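Local coordinates for protein intramolecular trans-sialidase (Macrobdella decora, PDB 3SLI) that cleaves sialic acid from sialoglycoconjugates by intramolecular trans-glycosylation, releasing 2,7-anhydro-Neu5Ac, at residues Ala114-Ala119 with Ser179-Asp184; Asn121-Leu126 with Thr135-Ala140. All coordinates share one frame; numbering follows the deposited sequence.

Contact 1 (Ala114-Ala119 with Ser179-Asp184)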
ATOM      1  N   ALA A 114       5.890 -24.126  -1.565  1.00 12.04           N
ATOM      2  CA  ALA A 114       5.812 -25.216  -2.527  1.00 11.51           C
ATOM      3  C   ALA A 114       6.189 -24.782  -3.929  1.00 12.84           C
ATOM      4  O   ALA A 114       5.907 -23.659  -4.351  1.00 11.17           O
ATOM      5  CB  ALA A 114       4.401 -25.818  -2.552  1.00 14.01           C
ATOM      6  N   LEU A 115       6.854 -25.682  -4.640  1.00 11.01           N
ATOM      7  CA  LEU A 115       7.219 -25.441  -6.019  1.00 12.22           C
ATOM      8  C   LEU A 115       6.634 -26.606  -6.801  1.00 13.12           C
ATOM      9  O   LEU A 115       6.825 -27.771  -6.437  1.00 14.19           O
ATOM     10  CB  LEU A 115       8.735 -25.416  -6.223  1.00 11.99           C
ATOM     11  CG  LEU A 115       8.992 -25.491  -7.730  1.00 15.49           C
ATOM     12  CD1 LEU A 115       8.897 -24.109  -8.352  1.00 15.20           C
ATOM     13  CD2 LEU A 115      10.302 -26.155  -8.024  1.00 19.62           C
ATOM     14  N   LYS A 116       5.933 -26.283  -7.870  1.00 12.17           N
ATOM     15  CA  LYS A 116       5.331 -27.286  -8.725  1.00 17.03           C
ATOM     16  C   LYS A 116       5.970 -27.187 -10.115  1.00 17.38           C
ATOM     17  O   LYS A 116       5.980 -26.108 -10.724  1.00 16.11           O
ATOM     18  CB  LYS A 116       3.824 -27.029  -8.793  1.00 17.96           C
ATOM     19  CG  LYS A 116       3.057 -27.806  -9.837  1.00 22.37           C
ATOM     20  CD  LYS A 116       1.622 -27.308  -9.826  1.00 23.46           C
ATOM     21  CE  LYS A 116       0.810 -27.912 -10.929  1.00 26.26           C
ATOM     22  NZ  LYS A 116      -0.613 -27.497 -10.784  1.00 27.89           N
ATOM     23  N   ALA A 117       6.569 -28.289 -10.570  1.00 14.28           N
ATOM     24  CA  ALA A 117       7.203 -28.364 -11.891  1.00 15.83           C
ATOM     25  C   ALA A 117       6.327 -29.315 -12.707  1.00 16.33           C
ATOM     26  O   ALA A 117       6.432 -30.538 -12.595  1.00 15.52           O
ATOM     27  CB  ALA A 117       8.635 -28.896 -11.780  1.00 14.30           C
ATOM     28  N   ASP A 118       5.467 -28.720 -13.523  1.00 17.00           N
ATOM     29  CA  ASP A 118       4.481 -29.421 -14.336  1.00 18.25           C
ATOM     30  C   ASP A 118       4.943 -29.646 -15.778  1.00 17.29           C
ATOM     31  O   ASP A 118       4.793 -28.763 -16.629  1.00 17.74           O
ATOM     32  CB  ASP A 118       3.200 -28.571 -14.307  1.00 21.15           C
ATOM     33  CG  ASP A 118       1.980 -29.280 -14.858  1.00 24.85           C
ATOM     34  OD1 ASP A 118       2.102 -30.284 -15.591  1.00 22.24           O
ATOM     35  OD2 ASP A 118       0.872 -28.787 -14.556  1.00 24.93           O
ATOM     36  N   ALA A 119       5.435 -30.849 -16.064  1.00 16.15           N
ATOM     37  CA  ALA A 119       5.906 -31.186 -17.405  1.00 17.42           C
ATOM     38  C   ALA A 119       4.805 -31.109 -18.460  1.00 18.65           C
ATOM     39  O   ALA A 119       4.995 -30.519 -19.520  1.00 20.65           O
ATOM     40  CB  ALA A 119       6.545 -32.567 -17.409  1.00 17.16           C
ATOM     41  N   SER A 179       7.017 -37.033  -7.257  1.00 14.81           N
ATOM     42  CA  SER A 179       7.428 -37.116  -8.653  1.00 15.64           C
ATOM     43  C   SER A 179       6.314 -36.544  -9.526  1.00 13.28           C
ATOM     44  O   SER A 179       6.540 -36.147 -10.670  1.00 15.60           O
ATOM     45  CB  SER A 179       7.670 -38.575  -9.053  1.00 18.57           C
ATOM     46  OG  SER A 179       6.467 -39.319  -8.952  1.00 17.45           O
ATOM     47  N   ASN A 180       5.098 -36.548  -8.990  1.00 15.25           N
ATOM     48  CA  ASN A 180       3.920 -36.054  -9.697  1.00 16.91           C
ATOM     49  C   ASN A 180       3.627 -34.576  -9.412  1.00 17.30           C
ATOM     50  O   ASN A 180       4.059 -34.025  -8.393  1.00 18.18           O
ATOM     51  CB  ASN A 180       2.696 -36.915  -9.334  1.00 15.73           C
ATOM     52  CG  ASN A 180       2.465 -37.006  -7.835  1.00 15.35           C
ATOM     53  OD1 ASN A 180       3.322 -37.473  -7.094  1.00 18.79           O
ATOM     54  ND2 ASN A 180       1.297 -36.570  -7.386  1.00 21.08           N
ATOM     55  N   ALA A 181       2.893 -33.936 -10.315  1.00 16.61           N
ATOM     56  CA  ALA A 181       2.540 -32.527 -10.151  1.00 16.81           C
ATOM     57  C   ALA A 181       1.188 -32.393  -9.443  1.00 17.15           C
ATOM     58  O   ALA A 181       0.145 -32.696 -10.026  1.00 17.01           O
ATOM     59  CB  ALA A 181       2.511 -31.835 -11.516  1.00 14.70           C
ATOM     60  N   LEU A 182       1.207 -31.972  -8.182  1.00 16.66           N
ATOM     61  CA  LEU A 182      -0.030 -31.802  -7.417  1.00 18.08           C
ATOM     62  C   LEU A 182      -0.802 -30.602  -7.979  1.00 17.02           C
ATOM     63  O   LEU A 182      -0.228 -29.767  -8.664  1.00 16.54           O
ATOM     64  CB  LEU A 182       0.274 -31.608  -5.924  1.00 13.89           C
ATOM     65  CG  LEU A 182       1.001 -32.729  -5.165  1.00 16.99           C
ATOM     66  CD1 LEU A 182       1.149 -32.360  -3.700  1.00 15.78           C
ATOM     67  CD2 LEU A 182       0.251 -34.044  -5.282  1.00 18.40           C
ATOM     68  N   SER A 183      -2.108 -30.539  -7.740  1.00 16.45           N
ATOM     69  CA  SER A 183      -2.906 -29.429  -8.263  1.00 16.35           C
ATOM     70  C   SER A 183      -2.685 -28.159  -7.450  1.00 16.98           C
ATOM     71  O   SER A 183      -2.276 -28.219  -6.288  1.00 15.63           O
ATOM     72  CB  SER A 183      -4.401 -29.775  -8.268  1.00 15.40           C
ATOM     73  OG  SER A 183      -4.925 -29.866  -6.948  1.00 16.51           O
ATOM     74  N   ASP A 184      -2.998 -27.014  -8.053  1.00 18.06           N
ATOM     75  CA  ASP A 184      -2.851 -25.726  -7.376  1.00 18.92           C
ATOM     76  C   ASP A 184      -3.696 -25.724  -6.106  1.00 19.64           C
ATOM     77  O   ASP A 184      -3.278 -25.219  -5.063  1.00 18.96           O
ATOM     78  CB  ASP A 184      -3.296 -24.580  -8.294  1.00 20.04           C
ATOM     79  CG  ASP A 184      -2.400 -24.417  -9.523  1.00 22.78           C
ATOM     80  OD1 ASP A 184      -1.268 -24.951  -9.544  1.00 20.98           O
ATOM     81  OD2 ASP A 184      -2.835 -23.742 -10.475  1.00 26.30           O
TER
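K116 reaches from strand 107-118 to D184, the first residue of helix 184-191, and to L182 in the loop before it; its ammonium NZ meets D184 OD1 at 2.9 Å in a salt bridge. The nitrogen stands above the carboxylate plane, 54° out of it, and the two side chains cross at about a right angle. K116 NZ also makes a weak hydrogen bond to the backbone O of L182, 3.1 Å away, and the lysine CE lies close to that oxygen as well. The lysine spans the gap because CG stands anti to the backbone N (chi1 169°) and every later torsion is also near 180°, giving a straight arm that points at the loop.

The apolar part of the contact is small. A181 turns its CB toward the strand, where it rests 4.2 Å from D118 CA and also lies near A117 O and the CE of K116. D118 contributes carbon contact here, while its OD2 is hydrogen-bonded to N121 ND2. K116 gives the largest share of the 198 Å² buried between the segments, with A181 next.

What positions the aspartate is a second bond: D184 OD2 forms a salt bridge with R125, so its carboxylate is shared by two cations, which would probably stabilise its negative charge. S183 occupies the N-cap position, its side chain capping a backbone N of the helix. The contact thus ties strand 107-118 to the start of helix 184-191, whose L187 touches K116 and L182, while strand 123-128 runs alongside and lends R125 and F127 to D184.

Contact 2 (Asn121-Leu126 with Thr135-Ala140); sequences NKQCRL and TLDKDA
C124 and L136 exchange two backbone hydrogen bonds, the shortest sound polar bonds of the contact: C124 N to L136 O is 2.9 Å with an N-H...O angle of 165°, and L136 N to C124 O is also 2.9 Å. These residues therefore form an antiparallel hydrogen-bonded pair, flanked by the non-hydrogen-bonded pairs Q123 with D137 and R125 with T135. A strand angle of 170° confirms the near-antiparallel course. Each of the two carbonyls also receives a CA-H contact: Q123 CA lies 3.4 Å from L136 O, and T135 CA approaches C124 O.

Side chains alternate between the faces. On one, C124 CB meets L136 CB at 4.1 Å. On the other, R125 NE donates to T135 OG1 at 3.0 Å, with the hydroxyl near the guanidinium plane, at its edge. T135 OG1 is anti to its own carbonyl carbon (chi1 -58°), which sets the hydroxyl alongside the arginine and turns CG2 toward Q123, 3.6 Å from its CG. The charged end of R125 goes on to a salt bridge with D184, so threonine and aspartate together fix the guanidinium. Q123 and D137 lie side by side, pointing the same way.

Beyond the paired residues, K138 N bonds K122 O at 3.3 Å, and the bent K122 side chain brings NZ to a long salt bridge with D139 OD1, 3.7 Å away. K122 and Q123 both face D118, forming a G1 beta bulge. This hairpin of strands 123-128 and 131-137 continues the sheet beyond strand 107-118, whose K116 backbone hydrogen-bonds that of R125, and Y92 takes a cation-pi contact from K138 nearby.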
ATOM      1  N   ASN A 121       2.136 -29.323 -18.606  1.00 22.41           N
ATOM      2  CA  ASN A 121       1.748 -27.966 -18.952  1.00 22.77           C
ATOM      3  C   ASN A 121       2.938 -27.042 -19.174  1.00 21.62           C
ATOM      4  O   ASN A 121       2.755 -25.852 -19.441  1.00 21.11           O
ATOM      5  CB  ASN A 121       0.795 -27.401 -17.899  1.00 23.70           C
ATOM      6  CG  ASN A 121      -0.574 -28.064 -17.947  1.00 23.81           C
ATOM      7  OD1 ASN A 121      -1.251 -28.029 -18.967  1.00 25.98           O
ATOM      8  ND2 ASN A 121      -0.971 -28.689 -16.853  1.00 22.72           N
ATOM      9  N   LYS A 122       4.149 -27.603 -19.084  1.00 20.13           N
ATOM     10  CA  LYS A 122       5.396 -26.850 -19.278  1.00 21.00           C
ATOM     11  C   LYS A 122       5.336 -25.553 -18.468  1.00 21.00           C
ATOM     12  O   LYS A 122       5.605 -24.453 -18.970  1.00 19.44           O
ATOM     13  CB  LYS A 122       5.591 -26.585 -20.774  1.00 22.50           C
ATOM     14  CG  LYS A 122       5.888 -27.865 -21.555  1.00 25.76           C
ATOM     15  CD  LYS A 122       5.524 -27.757 -23.020  1.00 32.28           C
ATOM     16  CE  LYS A 122       6.018 -26.458 -23.619  1.00 36.61           C
ATOM     17  NZ  LYS A 122       5.792 -26.366 -25.093  1.00 43.02           N
ATOM     18  N   GLN A 123       5.076 -25.727 -17.176  1.00 19.07           N
ATOM     19  CA  GLN A 123       4.886 -24.613 -16.275  1.00 20.06           C
ATOM     20  C   GLN A 123       5.463 -24.871 -14.890  1.00 19.75           C
ATOM     21  O   GLN A 123       5.447 -26.006 -14.396  1.00 16.68           O
ATOM     22  CB  GLN A 123       3.375 -24.384 -16.181  1.00 24.18           C
ATOM     23  CG  GLN A 123       2.904 -23.132 -15.494  1.00 26.27           C
ATOM     24  CD  GLN A 123       1.425 -22.907 -15.737  1.00 27.22           C
ATOM     25  OE1 GLN A 123       1.039 -22.159 -16.632  1.00 28.81           O
ATOM     26  NE2 GLN A 123       0.590 -23.588 -14.972  1.00 29.46           N
ATOM     27  N   CYS A 124       5.978 -23.804 -14.279  1.00 19.25           N
ATOM     28  CA  CYS A 124       6.549 -23.842 -12.936  1.00 18.25           C
ATOM     29  C   CYS A 124       5.718 -22.859 -12.101  1.00 17.35           C
ATOM     30  O   CYS A 124       5.393 -21.769 -12.575  1.00 16.97           O
ATOM     31  CB  CYS A 124       8.027 -23.400 -12.951  1.00 20.59           C
ATOM     32  SG  CYS A 124       9.251 -24.593 -13.653  1.00 34.58           S
ATOM     33  N   ARG A 125       5.343 -23.252 -10.887  1.00 14.27           N
ATOM     34  CA  ARG A 125       4.552 -22.387 -10.017  1.00 15.66           C
ATOM     35  C   ARG A 125       5.047 -22.401  -8.575  1.00 14.61           C
ATOM     36  O   ARG A 125       5.416 -23.451  -8.052  1.00 16.62           O
ATOM     37  CB  ARG A 125       3.069 -22.765 -10.083  1.00 17.89           C
ATOM     38  CG  ARG A 125       2.405 -22.329 -11.371  1.00 22.40           C
ATOM     39  CD  ARG A 125       0.896 -22.409 -11.309  1.00 25.98           C
ATOM     40  NE  ARG A 125       0.310 -21.426 -12.217  1.00 29.51           N
ATOM     41  CZ  ARG A 125      -0.877 -21.545 -12.796  1.00 28.57           C
ATOM     42  NH1 ARG A 125      -1.623 -22.611 -12.570  1.00 29.31           N
ATOM     43  NH2 ARG A 125      -1.316 -20.594 -13.605  1.00 30.20           N
ATOM     44  N   LEU A 126       5.088 -21.226  -7.955  1.00 13.29           N
ATOM     45  CA  LEU A 126       5.546 -21.081  -6.574  1.00 13.97           C
ATOM     46  C   LEU A 126       4.384 -20.677  -5.683  1.00 13.82           C
ATOM     47  O   LEU A 126       3.583 -19.815  -6.058  1.00 13.46           O
ATOM     48  CB  LEU A 126       6.640 -20.010  -6.467  1.00 16.73           C
ATOM     49  CG  LEU A 126       8.118 -20.382  -6.567  1.00 19.10           C
ATOM     50  CD1 LEU A 126       8.941 -19.097  -6.550  1.00 19.83           C
ATOM     51  CD2 LEU A 126       8.531 -21.293  -5.423  1.00 15.99           C
ATOM     52  N   THR A 135       4.352 -17.575 -11.622  1.00 12.92           N
ATOM     53  CA  THR A 135       4.275 -18.618 -12.628  1.00 14.64           C
ATOM     54  C   THR A 135       5.306 -18.362 -13.722  1.00 16.39           C
ATOM     55  O   THR A 135       5.527 -17.211 -14.124  1.00 15.26           O
ATOM     56  CB  THR A 135       2.869 -18.624 -13.266  1.00 13.90           C
ATOM     57  OG1 THR A 135       1.886 -18.820 -12.243  1.00 18.68           O
ATOM     58  CG2 THR A 135       2.736 -19.724 -14.307  1.00 16.56           C
ATOM     59  N   LEU A 136       5.975 -19.424 -14.160  1.00 16.42           N
ATOM     60  CA  LEU A 136       6.960 -19.338 -15.229  1.00 17.12           C
ATOM     61  C   LEU A 136       6.553 -20.338 -16.302  1.00 19.00           C
ATOM     62  O   LEU A 136       6.275 -21.500 -15.995  1.00 18.36           O
ATOM     63  CB  LEU A 136       8.369 -19.669 -14.718  1.00 18.20           C
ATOM     64  CG  LEU A 136       9.490 -19.726 -15.769  1.00 17.94           C
ATOM     65  CD1 LEU A 136       9.724 -18.352 -16.382  1.00 19.80           C
ATOM     66  CD2 LEU A 136      10.767 -20.244 -15.135  1.00 16.10           C
ATOM     67  N   ASP A 137       6.448 -19.865 -17.537  1.00 20.61           N
ATOM     68  CA  ASP A 137       6.088 -20.714 -18.671  1.00 23.39           C
ATOM     69  C   ASP A 137       7.294 -20.846 -19.590  1.00 22.97           C
ATOM     70  O   ASP A 137       7.973 -19.856 -19.881  1.00 22.80           O
ATOM     71  CB  ASP A 137       4.904 -20.123 -19.445  1.00 24.54           C
ATOM     72  CG  ASP A 137       3.636 -20.078 -18.619  1.00 26.94           C
ATOM     73  OD1 ASP A 137       3.228 -21.133 -18.103  1.00 32.28           O
ATOM     74  OD2 ASP A 137       3.048 -18.992 -18.470  1.00 32.65           O
ATOM     75  N   LYS A 138       7.570 -22.068 -20.033  1.00 23.31           N
ATOM     76  CA  LYS A 138       8.698 -22.328 -20.921  1.00 24.34           C
ATOM     77  C   LYS A 138       8.331 -23.379 -21.967  1.00 26.65           C
ATOM     78  O   LYS A 138       7.774 -24.422 -21.636  1.00 29.36           O
ATOM     79  CB  LYS A 138       9.902 -22.831 -20.115  1.00 20.48           C
ATOM     80  CG  LYS A 138      10.576 -21.796 -19.238  1.00 21.32           C
ATOM     81  CD  LYS A 138      11.358 -20.807 -20.072  1.00 19.18           C
ATOM     82  CE  LYS A 138      12.168 -19.880 -19.192  1.00 18.73           C
ATOM     83  NZ  LYS A 138      12.910 -18.902 -20.025  1.00 20.83           N
ATOM     84  N   ASP A 139       8.641 -23.109 -23.231  1.00 29.16           N
ATOM     85  CA  ASP A 139       8.359 -24.073 -24.289  1.00 31.49           C
ATOM     86  C   ASP A 139       9.306 -25.262 -24.120  1.00 28.87           C
ATOM     87  O   ASP A 139       8.915 -26.413 -24.304  1.00 29.66           O
ATOM     88  CB  ASP A 139       8.525 -23.438 -25.677  1.00 38.14           C
ATOM     89  CG  ASP A 139       7.399 -22.465 -26.019  1.00 46.68           C
ATOM     90  OD1 ASP A 139       6.216 -22.793 -25.755  1.00 50.70           O
ATOM     91  OD2 ASP A 139       7.697 -21.373 -26.558  1.00 49.35           O
ATOM     92  N   ALA A 140      10.557 -24.980 -23.775  1.00 26.08           N
ATOM     93  CA  ALA A 140      11.535 -26.034 -23.550  1.00 22.80           C
ATOM     94  C   ALA A 140      11.546 -26.312 -22.047  1.00 20.08           C
ATOM     95  O   ALA A 140      12.302 -25.704 -21.292  1.00 19.52           O
ATOM     96  CB  ALA A 140      12.915 -25.597 -24.038  1.00 21.17           C
TER

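Overall arrangement
The two contacts lie with their centres about 10 Å apart, on the same side of the chain's centre and both in the sialidase N-terminal domain. Along the chain, contact 2 is nested inside the loop closed by contact 1: strand 107-118 comes first, the hairpin 123-137 follows, and the loop 179-184 returns much later. Strands 107-118 and 123-128 are neighbours in one antiparallel sheet, so D118 N and Q123 O, 2.9 Å apart, probably share a hydrogen bond. Through the two salt bridges of D184, the start of helix 184-191 is joined to both of these inner strands. The domain belongs to the concanavalin-like clan, and its two antiparallel sheets fit that fold.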